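Local atomic coordinates of cellulosomal scaffoldin (Bacteroides cellulosolvens, PDB entry 2Y3N), a protein that forms the cellulosome scaffold, a non-catalytic backbone from which this cohesin domain holds the dockerin of a family-48 glycoside hydrolase, and probably also binds cellulose. Residues Gln37-Tyr42 and Gly137-Asn142. Numbering follows the deposited sequence.
Sequences QFNIKY and GSSMNN
M140 lays its thioether over one face of the N39 side-chain amide: SD of M140 stands 3.4 Å from CG of N39, almost along the normal to the amide plane. Its CG lies above the same face, 3.6 Å from CG of N39. The nearly eclipsed chi3 of M140, -11°, curls CE back over N39, 3.8 Å from its CB. Alongside, CG of Q37 reaches to 3.7 Å from SD of M140, so the sulfur sits against two residues of one strand. An alanine at N39 would strip away this flat support and would probably leave a gap under the M140 sulfur, with the methionine tip freer to turn. A water ties the segments together, accepting from NE2 of Q37 at 2.8 Å and bonding OG of S139 at the same length. The strand is 33-41 of the cohesin beta sandwich; residues 137-142 belong to the loop joining strands 129-134 and 147-151, both antiparallel neighbours of 33-41. S138 and S139 have the backbone angles of a type I turn, closed by N of M140 donating to O of G137 (3.2 Å). Further out, NE2 of Q37 also bonds N90 on strand 88-95. OE1 of Q37 takes the backbone N of M17 from the glycoside hydrolase chain, whose N16 donates its side-chain amide to the carbonyl of S139, placing this contact at the cohesin-dockerin interface.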
loop_
_atom_site.group_PDB
_atom_site.type_symbol
_atom_site.label_atom_id
_atom_site.label_comp_id
_atom_site.label_asym_id
_atom_site.label_seq_id
_atom_site.Cartn_x
_atom_site.Cartn_y
_atom_site.Cartn_z
ATOM N N GLN C 37 3.631 -2.033 1.049
ATOM C CA GLN C 37 3.379 -0.718 0.456
ATOM C C GLN C 37 3.114 -1.030 -1.005
ATOM O O GLN C 37 3.787 -1.886 -1.576
ATOM C CB GLN C 37 4.586 0.208 0.627
ATOM C CG GLN C 37 4.653 1.375 -0.418
ATOM C CD GLN C 37 5.793 2.351 -0.133
ATOM O OE1 GLN C 37 6.793 1.986 0.511
ATOM N NE2 GLN C 37 5.650 3.606 -0.616
ATOM N N PHE C 38 2.152 -0.308 -1.583
ATOM C CA PHE C 38 1.830 -0.432 -2.992
ATOM C C PHE C 38 1.993 0.921 -3.674
ATOM O O PHE C 38 1.730 1.920 -3.039
ATOM C CB PHE C 38 0.354 -0.871 -3.206
ATOM C CG PHE C 38 0.038 -2.265 -2.670
ATOM C CD1 PHE C 38 0.928 -3.321 -2.857
ATOM C CD2 PHE C 38 -1.151 -2.488 -1.987
ATOM C CE1 PHE C 38 0.667 -4.576 -2.379
ATOM C CE2 PHE C 38 -1.431 -3.819 -1.437
ATOM C CZ PHE C 38 -0.518 -4.836 -1.669
ATOM N N ASN C 39 2.405 0.895 -4.960
ATOM C CA ASN C 39 2.153 1.939 -5.894
ATOM C C ASN C 39 1.233 1.419 -6.994
ATOM O O ASN C 39 1.591 0.480 -7.684
ATOM C CB ASN C 39 3.465 2.445 -6.496
ATOM C CG ASN C 39 4.279 3.331 -5.517
ATOM O OD1 ASN C 39 3.895 3.537 -4.336
ATOM N ND2 ASN C 39 5.374 3.894 -6.021
ATOM N N ILE C 40 0.088 2.104 -7.168
ATOM C CA ILE C 40 -0.982 1.676 -8.025
ATOM C C ILE C 40 -1.361 2.821 -8.996
ATOM O O ILE C 40 -1.797 3.897 -8.572
ATOM C CB ILE C 40 -2.254 1.215 -7.198
ATOM C CG1 ILE C 40 -1.883 0.068 -6.251
ATOM C CG2 ILE C 40 -3.337 0.744 -8.177
ATOM C CD1 ILE C 40 -3.127 -0.395 -5.325
ATOM N N LYS C 41 -1.110 2.578 -10.282
ATOM C CA LYS C 41 -1.425 3.528 -11.321
ATOM C C LYS C 41 -2.842 3.241 -11.813
ATOM O O LYS C 41 -3.191 2.051 -12.116
ATOM C CB LYS C 41 -0.431 3.352 -12.495
ATOM C CG LYS C 41 -0.919 4.107 -13.812
ATOM C CD LYS C 41 -0.135 5.403 -13.908
ATOM C CE LYS C 41 -0.654 6.387 -14.988
ATOM N NZ LYS C 41 -1.899 7.193 -14.566
ATOM N N TYR C 42 -3.670 4.274 -11.892
ATOM C CA TYR C 42 -4.988 4.183 -12.535
ATOM C C TYR C 42 -5.158 5.319 -13.584
ATOM O O TYR C 42 -4.421 6.290 -13.605
ATOM C CB TYR C 42 -6.157 4.252 -11.511
ATOM C CG TYR C 42 -6.110 5.554 -10.762
ATOM C CD1 TYR C 42 -5.304 5.676 -9.608
ATOM C CD2 TYR C 42 -6.887 6.672 -11.170
ATOM C CE1 TYR C 42 -5.200 6.935 -8.901
ATOM C CE2 TYR C 42 -6.798 7.950 -10.444
ATOM C CZ TYR C 42 -5.958 8.022 -9.322
ATOM O OH TYR C 42 -5.828 9.185 -8.594
ATOM N N GLY C 137 6.428 3.764 -8.645
ATOM C CA GLY C 137 6.511 5.220 -8.762
ATOM C C GLY C 137 7.896 5.616 -8.316
ATOM O O GLY C 137 8.769 4.791 -8.104
ATOM N N SER C 138 8.151 6.903 -8.199
ATOM C CA SER C 138 9.535 7.366 -8.000
ATOM C C SER C 138 10.033 7.039 -6.594
ATOM O O SER C 138 11.235 6.921 -6.367
ATOM C CB SER C 138 9.623 8.868 -8.303
ATOM O OG SER C 138 8.791 9.528 -7.349
ATOM N N SER C 139 9.151 6.817 -5.642
ATOM C CA SER C 139 9.657 6.509 -4.286
ATOM C C SER C 139 9.740 4.966 -4.024
ATOM O O SER C 139 10.150 4.513 -2.928
ATOM C CB SER C 139 8.776 7.177 -3.225
ATOM O OG SER C 139 7.551 6.444 -3.088
ATOM N N MET C 140 9.412 4.174 -5.038
ATOM C CA MET C 140 9.617 2.717 -4.960
ATOM C C MET C 140 10.567 2.260 -6.050
ATOM O O MET C 140 10.367 1.226 -6.666
ATOM C CB MET C 140 8.286 1.980 -5.062
ATOM C CG MET C 140 7.342 2.232 -3.867
ATOM S SD MET C 140 6.041 0.937 -3.793
ATOM C CE MET C 140 6.389 0.286 -5.356
ATOM N N ASN C 141 11.604 3.036 -6.297
ATOM C CA ASN C 141 12.485 2.762 -7.440
ATOM C C ASN C 141 13.240 1.426 -7.267
ATOM O O ASN C 141 13.653 0.813 -8.271
ATOM C CB ASN C 141 13.443 3.952 -7.646
ATOM C CG ASN C 141 14.224 4.294 -6.381
ATOM O OD1 ASN C 141 14.082 3.623 -5.340
ATOM N ND2 ASN C 141 15.081 5.327 -6.468
ATOM N N ASN C 142 13.354 0.962 -6.013
ATOM C CA ASN C 142 14.061 -0.285 -5.659
ATOM C C ASN C 142 13.176 -1.555 -5.681
ATOM O O ASN C 142 13.655 -2.663 -5.381
ATOM C CB ASN C 142 14.662 -0.176 -4.247
ATOM C CG ASN C 142 13.721 -0.753 -3.150
ATOM O OD1 ASN C 142 12.617 -0.212 -2.908
ATOM N ND2 ASN C 142 14.154 -1.859 -2.491
HETATM O O HOH W 1 6.927 6.127 -0.379
#